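Local coordinates for ABC transporter substrate binding protein (Ribose) (Agrobacterium vitis S4, PDB 4WT7) that probably binds a sugar or sugar alcohol for an ABC transporter, holding D-allitol between its two lobes, at residues V93-T98 / L117-G122; V101-L106 / S123-N128; P196-D201 / S224-P229; I228-A233 / I245-V250. All blocks are in the same frame, centred on the assembly; numbering follows the deposited sequence.

Contact 1: V93-T98 / L117-G122. With X9X (D-allitol), chain C.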
loop_
_atom_site.group_PDB
_atom_site.type_symbol
_atom_site.label_atom_id
_atom_site.label_comp_id
_atom_site.label_asym_id
_atom_site.label_seq_id
_atom_site.Cartn_x
_atom_site.Cartn_y
_atom_site.Cartn_z
ATOM N N VAL A 93 -11.224 9.680 -9.514
ATOM C CA VAL A 93 -10.126 9.378 -8.592
ATOM C C VAL A 93 -9.804 7.906 -8.732
ATOM O O VAL A 93 -10.691 7.052 -8.614
ATOM C CB VAL A 93 -10.454 9.644 -7.069
ATOM C CG1 VAL A 93 -9.165 9.620 -6.255
ATOM C CG2 VAL A 93 -11.149 10.953 -6.875
ATOM N N GLN A 94 -8.543 7.605 -8.982
ATOM C CA GLN A 94 -8.111 6.222 -9.151
ATOM C C GLN A 94 -7.259 5.784 -7.985
ATOM O O GLN A 94 -6.257 6.412 -7.640
ATOM C CB GLN A 94 -7.340 6.052 -10.468
ATOM C CG GLN A 94 -6.655 4.707 -10.631
ATOM C CD GLN A 94 -7.656 3.580 -10.624
ATOM O OE1 GLN A 94 -8.771 3.716 -11.154
ATOM N NE2 GLN A 94 -7.274 2.455 -10.045
ATOM N N LEU A 95 -7.669 4.682 -7.391
ATOM C CA LEU A 95 -7.003 4.136 -6.218
ATOM C C LEU A 95 -6.207 2.865 -6.585
ATOM O O LEU A 95 -6.779 1.834 -6.947
ATOM C CB LEU A 95 -8.040 3.830 -5.120
ATOM C CG LEU A 95 -7.570 2.997 -3.929
ATOM C CD1 LEU A 95 -6.490 3.718 -3.152
ATOM C CD2 LEU A 95 -8.735 2.666 -3.027
ATOM N N LEU A 96 -4.889 2.962 -6.452
ATOM C CA LEU A 96 -3.985 1.844 -6.663
ATOM C C LEU A 96 -4.051 1.342 -8.097
ATOM O O LEU A 96 -4.644 1.976 -8.991
ATOM C CB LEU A 96 -4.235 0.729 -5.618
ATOM C CG LEU A 96 -3.695 1.095 -4.227
ATOM C CD1 LEU A 96 -4.227 0.210 -3.055
ATOM C CD2 LEU A 96 -2.184 1.101 -4.269
ATOM N N GLY A 97 -3.405 0.217 -8.323
ATOM C CA GLY A 97 -3.292 -0.321 -9.650
ATOM C C GLY A 97 -1.864 -0.192 -10.127
ATOM O O GLY A 97 -1.078 0.648 -9.624
ATOM N N THR A 98 -1.523 -1.038 -11.102
ATOM C CA THR A 98 -0.229 -1.013 -11.720
ATOM C C THR A 98 -0.183 0.153 -12.699
ATOM O O THR A 98 -1.027 0.218 -13.592
ATOM C CB THR A 98 -0.013 -2.280 -12.543
ATOM O OG1 THR A 98 -0.109 -3.420 -11.685
ATOM C CG2 THR A 98 1.328 -2.233 -13.184
ATOM N N LEU A 117 -7.474 12.666 -10.209
ATOM C CA LEU A 117 -6.639 12.557 -9.022
ATOM C C LEU A 117 -6.392 11.092 -8.696
ATOM O O LEU A 117 -7.114 10.213 -9.150
ATOM C CB LEU A 117 -7.291 13.238 -7.803
ATOM C CG LEU A 117 -7.271 14.768 -7.839
ATOM C CD1 LEU A 117 -8.294 15.292 -8.890
ATOM C CD2 LEU A 117 -7.527 15.360 -6.451
ATOM N N THR A 118 -5.363 10.816 -7.914
ATOM C CA THR A 118 -5.097 9.436 -7.544
ATOM C C THR A 118 -4.808 9.239 -6.053
ATOM O O THR A 118 -4.541 10.179 -5.315
ATOM C CB THR A 118 -3.919 8.878 -8.345
ATOM O OG1 THR A 118 -2.804 9.753 -8.191
ATOM C CG2 THR A 118 -4.246 8.758 -9.833
ATOM N N ILE A 119 -4.872 7.985 -5.641
ATOM C CA ILE A 119 -4.323 7.522 -4.369
ATOM C C ILE A 119 -3.336 6.394 -4.675
ATOM O O ILE A 119 -3.686 5.402 -5.320
ATOM C CB ILE A 119 -5.432 7.057 -3.410
ATOM C CG1 ILE A 119 -6.383 8.230 -3.144
ATOM C CG2 ILE A 119 -4.822 6.494 -2.101
ATOM C CD1 ILE A 119 -7.700 7.847 -2.599
ATOM N N ASP A 120 -2.103 6.581 -4.229
ATOM C CA ASP A 120 -1.027 5.629 -4.465
ATOM C C ASP A 120 -0.800 5.357 -5.950
ATOM O O ASP A 120 -0.613 4.213 -6.358
ATOM C CB ASP A 120 -1.291 4.307 -3.733
ATOM C CG ASP A 120 -0.958 4.375 -2.284
ATOM O OD1 ASP A 120 -0.278 5.334 -1.872
ATOM O OD2 ASP A 120 -1.363 3.431 -1.557
ATOM N N VAL A 121 -0.840 6.409 -6.781
ATOM C CA VAL A 121 -0.475 6.242 -8.187
ATOM C C VAL A 121 0.288 7.488 -8.650
ATOM O O VAL A 121 -0.302 8.561 -8.759
ATOM C CB VAL A 121 -1.696 6.071 -9.132
ATOM C CG1 VAL A 121 -1.191 5.852 -10.578
ATOM C CG2 VAL A 121 -2.645 4.915 -8.704
ATOM N N GLY A 122 1.583 7.342 -8.930
ATOM C CA GLY A 122 2.419 8.469 -9.301
ATOM C C GLY A 122 2.385 8.681 -10.800
ATOM O O GLY A 122 3.347 8.443 -11.524
HETATM O OAA X9X C . -0.594 -2.807 -4.269
HETATM C CAG X9X C . -0.634 -3.584 -3.127
HETATM C CAI X9X C . -0.652 -2.899 -1.799
HETATM O OAC X9X C . 0.590 -2.315 -1.491
HETATM C CAK X9X C . -1.818 -1.961 -1.687
HETATM O OAE X9X C . -2.926 -2.710 -2.009
HETATM C CAL X9X C . -2.027 -1.485 -0.248
HETATM O OAF X9X C . -2.171 -2.554 0.622
HETATM C CAJ X9X C . -1.040 -0.469 0.290
HETATM O OAD X9X C . 0.143 -1.022 0.753
HETATM C CAH X9X C . -0.744 0.706 -0.619
HETATM O OAB X9X C . -0.402 1.907 0.037
HETATM O O HOH W 1 0.367 2.717 -8.576
#

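Contact 2: V101-L106 / S123-N128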
loop_
_atom_site.group_PDB
_atom_site.type_symbol
_atom_site.label_atom_id
_atom_site.label_comp_id
_atom_site.label_asym_id
_atom_site.label_seq_id
_atom_site.Cartn_x
_atom_site.Cartn_y
_atom_site.Cartn_z
ATOM N N VAL A 101 -0.633 -0.237 -16.392
ATOM C CA VAL A 101 -1.960 -0.686 -16.802
ATOM C C VAL A 101 -2.944 0.460 -16.932
ATOM O O VAL A 101 -3.721 0.539 -17.886
ATOM C CB VAL A 101 -2.571 -1.665 -15.790
ATOM C CG1 VAL A 101 -4.019 -1.997 -16.150
ATOM C CG2 VAL A 101 -1.752 -2.933 -15.738
ATOM N N ILE A 102 -2.950 1.322 -15.933
ATOM C CA ILE A 102 -3.961 2.359 -15.897
ATOM C C ILE A 102 -3.537 3.648 -16.625
ATOM O O ILE A 102 -4.377 4.392 -17.077
ATOM C CB ILE A 102 -4.345 2.661 -14.507
ATOM C CG1 ILE A 102 -3.127 2.915 -13.638
ATOM C CG2 ILE A 102 -5.097 1.472 -13.966
ATOM C CD1 ILE A 102 -3.473 3.271 -12.196
ATOM N N ASP A 103 -2.244 3.907 -16.737
ATOM C CA ASP A 103 -1.794 5.210 -17.228
ATOM C C ASP A 103 -2.437 5.632 -18.561
ATOM O O ASP A 103 -2.803 6.799 -18.742
ATOM C CB ASP A 103 -0.279 5.241 -17.314
ATOM C CG ASP A 103 0.322 6.442 -16.625
ATOM O OD1 ASP A 103 -0.406 7.187 -15.939
ATOM O OD2 ASP A 103 1.551 6.617 -16.759
ATOM N N PRO A 104 -2.561 4.702 -19.520
ATOM C CA PRO A 104 -3.197 5.163 -20.767
ATOM C C PRO A 104 -4.620 5.680 -20.562
ATOM O O PRO A 104 -5.125 6.557 -21.304
ATOM C CB PRO A 104 -3.211 3.895 -21.633
ATOM C CG PRO A 104 -1.928 3.152 -21.192
ATOM C CD PRO A 104 -1.866 3.407 -19.680
ATOM N N TRP A 105 -5.275 5.159 -19.530
ATOM C CA TRP A 105 -6.665 5.511 -19.329
ATOM C C TRP A 105 -6.787 6.771 -18.519
ATOM O O TRP A 105 -7.694 7.564 -18.744
ATOM C CB TRP A 105 -7.423 4.323 -18.744
ATOM C CG TRP A 105 -7.257 3.242 -19.709
ATOM C CD1 TRP A 105 -6.506 2.110 -19.573
ATOM C CD2 TRP A 105 -7.754 3.242 -21.050
ATOM N NE1 TRP A 105 -6.559 1.371 -20.740
ATOM C CE2 TRP A 105 -7.307 2.056 -21.662
ATOM C CE3 TRP A 105 -8.534 4.133 -21.783
ATOM C CZ2 TRP A 105 -7.640 1.726 -22.978
ATOM C CZ3 TRP A 105 -8.857 3.810 -23.088
ATOM C CH2 TRP A 105 -8.395 2.615 -23.677
ATOM N N LEU A 106 -5.874 6.964 -17.590
ATOM C CA LEU A 106 -5.826 8.222 -16.877
ATOM C C LEU A 106 -5.516 9.341 -17.911
ATOM O O LEU A 106 -6.078 10.446 -17.845
ATOM C CB LEU A 106 -4.732 8.184 -15.833
ATOM C CG LEU A 106 -4.818 7.090 -14.753
ATOM C CD1 LEU A 106 -3.719 7.307 -13.728
ATOM C CD2 LEU A 106 -6.156 7.026 -14.111
ATOM N N SER A 123 1.231 9.086 -11.277
ATOM C CA SER A 123 1.042 9.311 -12.685
ATOM C C SER A 123 1.302 10.758 -13.069
ATOM O O SER A 123 0.910 11.661 -12.358
ATOM C CB SER A 123 -0.387 8.977 -13.039
ATOM O OG SER A 123 -0.666 9.317 -14.384
ATOM N N SER A 124 1.943 10.959 -14.213
ATOM C CA SER A 124 2.036 12.256 -14.861
ATOM C C SER A 124 0.691 12.865 -15.198
ATOM O O SER A 124 0.582 14.083 -15.426
ATOM C CB SER A 124 2.781 12.089 -16.189
ATOM O OG SER A 124 4.157 12.110 -15.942
ATOM N N HIS A 125 -0.318 12.004 -15.293
ATOM C CA HIS A 125 -1.647 12.403 -15.752
ATOM C C HIS A 125 -2.544 12.707 -14.575
ATOM O O HIS A 125 -3.683 13.179 -14.739
ATOM C CB HIS A 125 -2.247 11.328 -16.643
ATOM C CG HIS A 125 -1.331 10.942 -17.762
ATOM N ND1 HIS A 125 -0.827 11.872 -18.648
ATOM C CD2 HIS A 125 -0.765 9.757 -18.090
ATOM C CE1 HIS A 125 0.009 11.271 -19.479
ATOM N NE2 HIS A 125 0.047 9.987 -19.173
ATOM N N SER A 126 -2.038 12.462 -13.375
ATOM C CA SER A 126 -2.782 12.814 -12.204
ATOM C C SER A 126 -2.449 14.237 -11.810
ATOM O O SER A 126 -1.289 14.605 -11.873
ATOM C CB SER A 126 -2.414 11.874 -11.067
ATOM O OG SER A 126 -3.140 12.212 -9.898
ATOM N N LEU A 127 -3.450 15.015 -11.382
ATOM C CA LEU A 127 -3.258 16.360 -10.820
ATOM C C LEU A 127 -2.790 16.318 -9.376
ATOM O O LEU A 127 -2.205 17.279 -8.863
ATOM C CB LEU A 127 -4.574 17.136 -10.860
ATOM C CG LEU A 127 -4.920 17.455 -12.320
ATOM C CD1 LEU A 127 -6.376 17.830 -12.491
ATOM C CD2 LEU A 127 -3.995 18.539 -12.773
ATOM N N ASN A 128 -3.065 15.211 -8.700
ATOM C CA ASN A 128 -2.682 15.127 -7.321
ATOM C C ASN A 128 -2.756 13.683 -6.829
ATOM O O ASN A 128 -3.760 13.001 -7.029
ATOM C CB ASN A 128 -3.606 16.048 -6.509
ATOM C CG ASN A 128 -3.480 15.843 -5.018
ATOM O OD1 ASN A 128 -4.317 15.179 -4.394
ATOM N ND2 ASN A 128 -2.433 16.383 -4.444
HETATM O O HOH W 2 2.975 8.597 -15.771
HETATM O O HOH W 3 1.578 7.805 -19.958
#

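Contact 3: P196-D201 / S224-P229. With X9X (D-allitol), chain C.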
loop_
_atom_site.group_PDB
_atom_site.type_symbol
_atom_site.label_atom_id
_atom_site.label_comp_id
_atom_site.label_asym_id
_atom_site.label_seq_id
_atom_site.Cartn_x
_atom_site.Cartn_y
_atom_site.Cartn_z
ATOM N N PRO A 196 -5.520 -12.051 -5.523
ATOM C CA PRO A 196 -5.910 -12.371 -4.138
ATOM C C PRO A 196 -5.253 -13.678 -3.636
ATOM O O PRO A 196 -4.204 -14.028 -4.164
ATOM C CB PRO A 196 -7.435 -12.457 -4.225
ATOM C CG PRO A 196 -7.690 -12.969 -5.633
ATOM C CD PRO A 196 -6.557 -12.419 -6.502
ATOM N N ASN A 197 -5.808 -14.343 -2.613
ATOM C CA ASN A 197 -5.165 -15.533 -2.034
ATOM C C ASN A 197 -3.826 -15.175 -1.404
ATOM O O ASN A 197 -2.916 -16.009 -1.299
ATOM C CB ASN A 197 -4.916 -16.629 -3.092
ATOM C CG ASN A 197 -4.513 -17.977 -2.454
ATOM O OD1 ASN A 197 -5.069 -18.368 -1.430
ATOM N ND2 ASN A 197 -3.525 -18.656 -3.034
ATOM N N THR A 198 -3.685 -13.920 -1.000
ATOM C CA THR A 198 -2.380 -13.423 -0.608
ATOM C C THR A 198 -1.789 -14.230 0.574
ATOM O O THR A 198 -0.625 -14.680 0.517
ATOM C CB THR A 198 -2.489 -11.984 -0.207
ATOM O OG1 THR A 198 -3.052 -11.224 -1.296
ATOM C CG2 THR A 198 -1.119 -11.421 0.191
ATOM N N VAL A 199 -2.589 -14.399 1.641
ATOM C CA VAL A 199 -2.110 -15.053 2.864
ATOM C C VAL A 199 -1.679 -16.523 2.619
ATOM O O VAL A 199 -0.543 -16.906 2.930
ATOM C CB VAL A 199 -3.150 -14.957 4.006
ATOM C CG1 VAL A 199 -2.727 -15.817 5.199
ATOM C CG2 VAL A 199 -3.335 -13.511 4.438
ATOM N N GLN A 200 -2.575 -17.311 2.021
ATOM C CA GLN A 200 -2.324 -18.727 1.780
ATOM C C GLN A 200 -1.097 -18.919 0.903
ATOM O O GLN A 200 -0.276 -19.798 1.146
ATOM C CB GLN A 200 -3.568 -19.397 1.168
ATOM C CG GLN A 200 -4.779 -19.346 2.130
ATOM C CD GLN A 200 -5.988 -20.164 1.649
ATOM O OE1 GLN A 200 -6.074 -20.562 0.456
ATOM N NE2 GLN A 200 -6.933 -20.429 2.583
ATOM N N ASP A 201 -0.963 -18.054 -0.095
ATOM C CA ASP A 201 0.163 -18.084 -1.018
ATOM C C ASP A 201 1.480 -17.702 -0.350
ATOM O O ASP A 201 2.520 -18.316 -0.619
ATOM C CB ASP A 201 -0.065 -17.107 -2.177
ATOM C CG ASP A 201 1.123 -17.067 -3.114
ATOM O OD1 ASP A 201 1.203 -17.953 -3.985
ATOM O OD2 ASP A 201 2.009 -16.191 -2.931
ATOM N N SER A 224 8.294 -7.359 3.074
ATOM C CA SER A 224 7.220 -7.207 2.112
ATOM C C SER A 224 6.856 -5.737 2.063
ATOM O O SER A 224 7.060 -5.018 3.037
ATOM C CB SER A 224 6.017 -8.009 2.588
ATOM O OG SER A 224 6.417 -9.347 2.821
ATOM N N ALA A 225 6.247 -5.311 0.964
ATOM C CA ALA A 225 5.972 -3.888 0.748
ATOM C C ALA A 225 4.645 -3.471 1.388
ATOM O O ALA A 225 4.358 -2.272 1.541
ATOM C CB ALA A 225 5.975 -3.577 -0.759
ATOM N N TRP A 226 3.843 -4.475 1.751
ATOM C CA TRP A 226 2.586 -4.293 2.443
ATOM C C TRP A 226 2.400 -5.523 3.330
ATOM O O TRP A 226 3.115 -6.492 3.177
ATOM C CB TRP A 226 1.421 -4.103 1.473
ATOM C CG TRP A 226 1.248 -5.224 0.510
ATOM C CD1 TRP A 226 2.167 -5.681 -0.400
ATOM C CD2 TRP A 226 0.083 -6.010 0.330
ATOM N NE1 TRP A 226 1.649 -6.735 -1.118
ATOM C CE2 TRP A 226 0.364 -6.952 -0.700
ATOM C CE3 TRP A 226 -1.171 -6.019 0.911
ATOM C CZ2 TRP A 226 -0.575 -7.904 -1.118
ATOM C CZ3 TRP A 226 -2.098 -6.949 0.491
ATOM C CH2 TRP A 226 -1.797 -7.880 -0.505
ATOM N N ASP A 227 1.418 -5.514 4.212
ATOM C CA ASP A 227 1.495 -6.400 5.374
ATOM C C ASP A 227 0.670 -7.701 5.330
ATOM O O ASP A 227 0.801 -8.532 6.212
ATOM C CB ASP A 227 1.309 -5.600 6.671
ATOM C CG ASP A 227 -0.131 -5.133 6.914
ATOM O OD1 ASP A 227 -1.014 -5.371 6.057
ATOM O OD2 ASP A 227 -0.343 -4.521 7.998
ATOM N N ILE A 228 -0.127 -7.900 4.280
ATOM C CA ILE A 228 -0.868 -9.140 4.150
ATOM C C ILE A 228 0.034 -10.330 3.793
ATOM O O ILE A 228 -0.136 -11.419 4.377
ATOM C CB ILE A 228 -2.070 -8.955 3.190
ATOM C CG1 ILE A 228 -2.956 -7.804 3.707
ATOM C CG2 ILE A 228 -2.886 -10.211 3.077
ATOM C CD1 ILE A 228 -3.321 -7.897 5.219
ATOM N N PRO A 229 1.013 -10.145 2.883
ATOM C CA PRO A 229 2.004 -11.232 2.719
ATOM C C PRO A 229 2.794 -11.430 4.024
ATOM O O PRO A 229 3.127 -12.576 4.422
ATOM C CB PRO A 229 2.924 -10.721 1.622
ATOM C CG PRO A 229 2.087 -9.699 0.874
ATOM C CD PRO A 229 1.149 -9.093 1.862
HETATM O OAA X9X C . -0.594 -2.807 -4.269
HETATM C CAG X9X C . -0.634 -3.584 -3.127
HETATM C CAI X9X C . -0.652 -2.899 -1.799
HETATM O OAC X9X C . 0.590 -2.315 -1.491
HETATM C CAK X9X C . -1.818 -1.961 -1.687
HETATM O OAE X9X C . -2.926 -2.710 -2.009
HETATM C CAL X9X C . -2.027 -1.485 -0.248
HETATM O OAF X9X C . -2.171 -2.554 0.622
HETATM C CAJ X9X C . -1.040 -0.469 0.290
HETATM O OAD X9X C . 0.143 -1.022 0.753
HETATM C CAH X9X C . -0.744 0.706 -0.619
HETATM O OAB X9X C . -0.402 1.907 0.037
#

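Contact 4: I228-A233 / I245-V250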
loop_
_atom_site.group_PDB
_atom_site.type_symbol
_atom_site.label_atom_id
_atom_site.label_comp_id
_atom_site.label_asym_id
_atom_site.label_seq_id
_atom_site.Cartn_x
_atom_site.Cartn_y
_atom_site.Cartn_z
ATOM N N ILE A 228 -0.127 -7.900 4.280
ATOM C CA ILE A 228 -0.868 -9.140 4.150
ATOM C C ILE A 228 0.034 -10.330 3.793
ATOM O O ILE A 228 -0.136 -11.419 4.377
ATOM C CB ILE A 228 -2.070 -8.955 3.190
ATOM C CG1 ILE A 228 -2.956 -7.804 3.707
ATOM C CG2 ILE A 228 -2.886 -10.211 3.077
ATOM C CD1 ILE A 228 -3.321 -7.897 5.219
ATOM N N PRO A 229 1.013 -10.145 2.883
ATOM C CA PRO A 229 2.004 -11.232 2.719
ATOM C C PRO A 229 2.794 -11.430 4.024
ATOM O O PRO A 229 3.127 -12.576 4.422
ATOM C CB PRO A 229 2.924 -10.721 1.622
ATOM C CG PRO A 229 2.087 -9.699 0.874
ATOM C CD PRO A 229 1.149 -9.093 1.862
ATOM N N GLN A 230 3.072 -10.318 4.705
ATOM C CA GLN A 230 3.720 -10.391 6.007
ATOM C C GLN A 230 2.954 -11.348 6.916
ATOM O O GLN A 230 3.555 -12.173 7.586
ATOM C CB GLN A 230 3.864 -9.012 6.653
ATOM C CG GLN A 230 4.642 -8.993 7.968
ATOM C CD GLN A 230 4.606 -7.612 8.645
ATOM O OE1 GLN A 230 3.898 -6.693 8.202
ATOM N NE2 GLN A 230 5.364 -7.470 9.724
ATOM N N LEU A 231 1.631 -11.221 6.936
ATOM C CA LEU A 231 0.770 -12.074 7.764
ATOM C C LEU A 231 0.955 -13.561 7.411
ATOM O O LEU A 231 1.178 -14.383 8.282
ATOM C CB LEU A 231 -0.693 -11.677 7.561
ATOM C CG LEU A 231 -1.801 -12.423 8.317
ATOM C CD1 LEU A 231 -1.474 -12.500 9.803
ATOM C CD2 LEU A 231 -3.164 -11.708 8.071
ATOM N N GLY A 232 0.872 -13.894 6.127
ATOM C CA GLY A 232 1.217 -15.233 5.671
ATOM C C GLY A 232 2.605 -15.712 6.100
ATOM O O GLY A 232 2.759 -16.820 6.609
ATOM N N ALA A 233 3.610 -14.879 5.849
ATOM C CA ALA A 233 4.984 -15.119 6.261
ATOM C C ALA A 233 5.100 -15.474 7.745
ATOM O O ALA A 233 5.721 -16.475 8.098
ATOM C CB ALA A 233 5.828 -13.885 5.953
ATOM N N ILE A 245 13.348 -15.992 12.924
ATOM C CA ILE A 245 13.215 -15.114 11.745
ATOM C C ILE A 245 12.227 -13.973 12.011
ATOM O O ILE A 245 11.146 -14.220 12.549
ATOM C CB ILE A 245 12.729 -15.923 10.523
ATOM C CG1 ILE A 245 13.744 -17.014 10.173
ATOM C CG2 ILE A 245 12.489 -15.017 9.327
ATOM C CD1 ILE A 245 13.248 -18.003 9.155
ATOM N N LYS A 246 12.587 -12.742 11.635
ATOM C CA LYS A 246 11.729 -11.562 11.877
ATOM C C LYS A 246 11.030 -11.091 10.605
ATOM O O LYS A 246 11.620 -11.097 9.524
ATOM C CB LYS A 246 12.559 -10.392 12.426
ATOM C CG LYS A 246 13.146 -10.642 13.833
ATOM C CD LYS A 246 14.215 -9.595 14.202
ATOM C CE LYS A 246 14.684 -9.754 15.639
ATOM N NZ LYS A 246 15.125 -11.133 15.874
ATOM N N THR A 247 9.785 -10.639 10.726
ATOM C CA THR A 247 9.069 -10.161 9.539
ATOM C C THR A 247 8.771 -8.661 9.576
ATOM O O THR A 247 8.693 -8.049 10.643
ATOM C CB THR A 247 7.779 -10.990 9.253
ATOM O OG1 THR A 247 6.707 -10.586 10.127
ATOM C CG2 THR A 247 8.072 -12.484 9.457
ATOM N N TYR A 248 8.582 -8.094 8.377
ATOM C CA TYR A 248 8.499 -6.645 8.212
ATOM C C TYR A 248 7.483 -6.292 7.136
ATOM O O TYR A 248 7.393 -6.978 6.139
ATOM C CB TYR A 248 9.880 -6.099 7.818
ATOM C CG TYR A 248 10.893 -6.296 8.905
ATOM C CD1 TYR A 248 11.033 -5.366 9.936
ATOM C CD2 TYR A 248 11.676 -7.431 8.939
ATOM C CE1 TYR A 248 11.935 -5.549 10.942
ATOM C CE2 TYR A 248 12.575 -7.651 9.989
ATOM C CZ TYR A 248 12.699 -6.706 10.981
ATOM O OH TYR A 248 13.605 -6.916 11.996
ATOM N N GLY A 249 6.723 -5.215 7.352
ATOM C CA GLY A 249 5.759 -4.775 6.361
ATOM C C GLY A 249 5.140 -3.396 6.579
ATOM O O GLY A 249 5.552 -2.611 7.449
ATOM N N VAL A 250 4.123 -3.118 5.768
ATOM C CA VAL A 250 3.492 -1.821 5.749
ATOM C C VAL A 250 1.980 -1.953 5.620
ATOM O O VAL A 250 1.490 -2.915 5.018
ATOM C CB VAL A 250 4.031 -1.020 4.522
ATOM C CG1 VAL A 250 3.424 0.351 4.458
ATOM C CG2 VAL A 250 5.534 -0.962 4.550
#

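Contact 1: V93-T98 / L117-G122
The carbonyl oxygen of Gln94 is gripped twice by the neighbouring strand: Ile119 N donates to it at 2.9 Å, and the CA-H of Thr118 closes in as a weaker C-H...O partner. Gln94 N donates to Leu117 O, and Leu96 N to Ile119 O at 2.9 Å. This ladder is what two parallel strands produce, the residue on one strand reaching to both sides of its counterpart on the other; the short strand axes diverge by 19°.

Val93, Leu95, Leu117 and Ile119 share the apolar face; Val93 and Ile119 touch helices 45-60 and 275-290, and Leu117 touches the latter. Leu95 CD1 presses on Ile119 CG2 at 3.4 Å. The other face is polar in part. A bend in the Gln94 chain (chi2 61°) brings NE2 to within 2.9 Å of Leu96 O; that oxygen lies in the amide plane, but the donor stands above the carbonyl plane. Gln94 OE1 is hydrogen-bonded to Ser38 OG. Thr118 OG1 donates to Val121 O at 2.8 Å, in the carbonyl plane and on a lone pair.

Past the strand ends, Leu96 and Asp120 run side by side, with Leu96 CD2 3.4 Å from Asp120 CB, and both reach D-allitol. Leu96 CD1 brings a methyl to it, while Asp120 OD2 accepts from OAB at 2.4 Å, a doubtfully short length. Thr131 OG1 is hydrogen-bonded to Asp120 OD1, and a water joins Gly97 O to Asp120 O. The ligand thus meets an apolar branch and an anchored carboxylate together, a pairing suited to a polyol, whose carbons each carry both C-H and O-H.

Contact 2: V101-L106 / S123-N128
The imidazole of His125 and the carboxylate of Asp103 meet at about a right angle as side chains, their planes 58° apart. Asp103 OD1 sits at the ring edge, near its plane and 3.4 Å from His125 CD2, so the carboxylate approaches a C-H of the ring. Also at the edge, a water lies in the ring plane, 2.8 Å from His125 NE2.

Asp103 carries the polar side of the contact. Its CG is turned well off the staggered positions (chi1 -129°), which brings OD1 to the loop, where Ser123 OG donates to its syn lone pair at 2.7 Å. Its other oxygen, OD2, accepts from a second water, to which Ser124 N donates. Ser123 OG serves twice, since it also accepts from His125 N at 2.9 Å. Leu106 adds the apolar part: its CD1 lies 3.8 Å from Ser123 CB, and its CB 4.1 Å from His125 CB.

Farther out, Arg110 of the same helix binds His125 O, while Arg297 binds Ser124 O. Helix 99-111 is kinked here, and Ile102 O takes both Trp105 N and Leu106 N. In the loop, the Ser123 hydroxyl closes an ST turn, and a type I beta turn runs from Ser123 to Ser126; a second ST turn follows, in which Ser126 OG accepts from Asn128 N. The pairing ties the crossover helix of a beta-alpha-beta unit to the loop leaving its second strand, in the lobe built on the all-parallel sheet of this periplasmic binding protein fold.

Contact 3: P196-D201 / S224-P229
Trp226 joins the ligand to Thr198, giving D-allitol one face of its indole and Thr198 an edge. Carbon CAI of the ligand stands 3.7 Å above the ring plane, offset toward the rim. The opposite face rests on Pro229, whose CD lies 3.4 Å above the plane and over its centre. The indole is therefore sandwiched between a polyol and a proline. Setting CG between the backbone N and the carbonyl carbon (chi1 57°) lays the ring between the two, where CB too touches the ligand, 3.4 Å from OAD.

In the next shell, Thr198 comes head-on to the far end of the indole. Its OG1 lies near the ring plane, 3.7 Å from Trp226 CH2, but has its polar partner in Val194 O. Its methyl packs against both Ile228 and Pro229, with CG2 3.6 Å from Ile228 CG2. Val199 CG2 reaches that same isoleucine methyl at 3.6 Å, so the first turn of helix 198-212 packs on the first turn of helix 227-240.

Further residues fix the indole: Asp193 accepts from NE1, Phe161 meets the ring at about 90° and His44 at about 40°. An aromatic platform under the carbon skeleton of the ligand, with polar residues taking its hydroxyls, is a hallmark of sugar sites in periplasmic binding proteins.

Contact 4: I228-A233 / I245-V250
Gln230 and Thr247 meet at a slant, the glutamine reaching from helix 227-240 onto strand 246-249. Its CG is anti to the backbone N (chi1 -175°) and the chain stays extended beyond, which carries the amide flat out over the strand backbone. The aliphatic part meets the threonine hydroxyl first, with Gln230 CG 3.4 Å from Thr247 OG1. The amide then lies face to face with the Tyr248-Gly249 peptide, nearly parallel to it, with Gln230 CD 3.5 Å from Tyr248 C. Its oxygen ends beside glycine, with Gln230 OE1 3.2 Å from Gly249 CA; the lack of a side chain there lets the amide come so close.

Gln230 NE2 makes a weak hydrogen bond to Thr247 OG1 at 3.4 Å, but its stronger partner is Ala269 O on the adjoining strand. Thr247 OG1, for its part, is bonded to Thr234, one turn farther along the helix. Ala233 CB faces Thr247 CG2 at 4.4 Å and supplies a looser apolar contact.

The axes of helix 228-233 and strand 246-249 come within 7.8 Å and run nearly antiparallel, at 167°, as expected for the helix and second strand of a beta-alpha-beta crossover. Tyr248 points to the other face of the sheet, where Asp148 binds its hydroxyl. Buried polar groups thus do much of the joining here: one amide spans two strands, and its main bond goes to a backbone oxygen rather than to Thr247.

How the contacts relate
The four contacts divide between two lobes that close on one ligand. Contacts 1 and 2 share the unit of strand 91-95, helix 99-111 and strand 116-119 and touch through Thr118, Ser126 and Asn128; contacts 3 and 4 share helix 227-240, with Ile228 and Pro229 common to both. Contacts 1 and 3 reach D-allitol from opposite sides of the chain's centre, their own centres about 20 Å apart, one with a carboxylate and the other with an aromatic face. Contact 2 alone is only partly buried, and waters link its carboxylate to the loop. Contact 4, fully buried, finds protein acceptors for its amide NH2, whereas contact 1 relies on strand-to-strand backbone bonds and contact 3 on apolar surfaces.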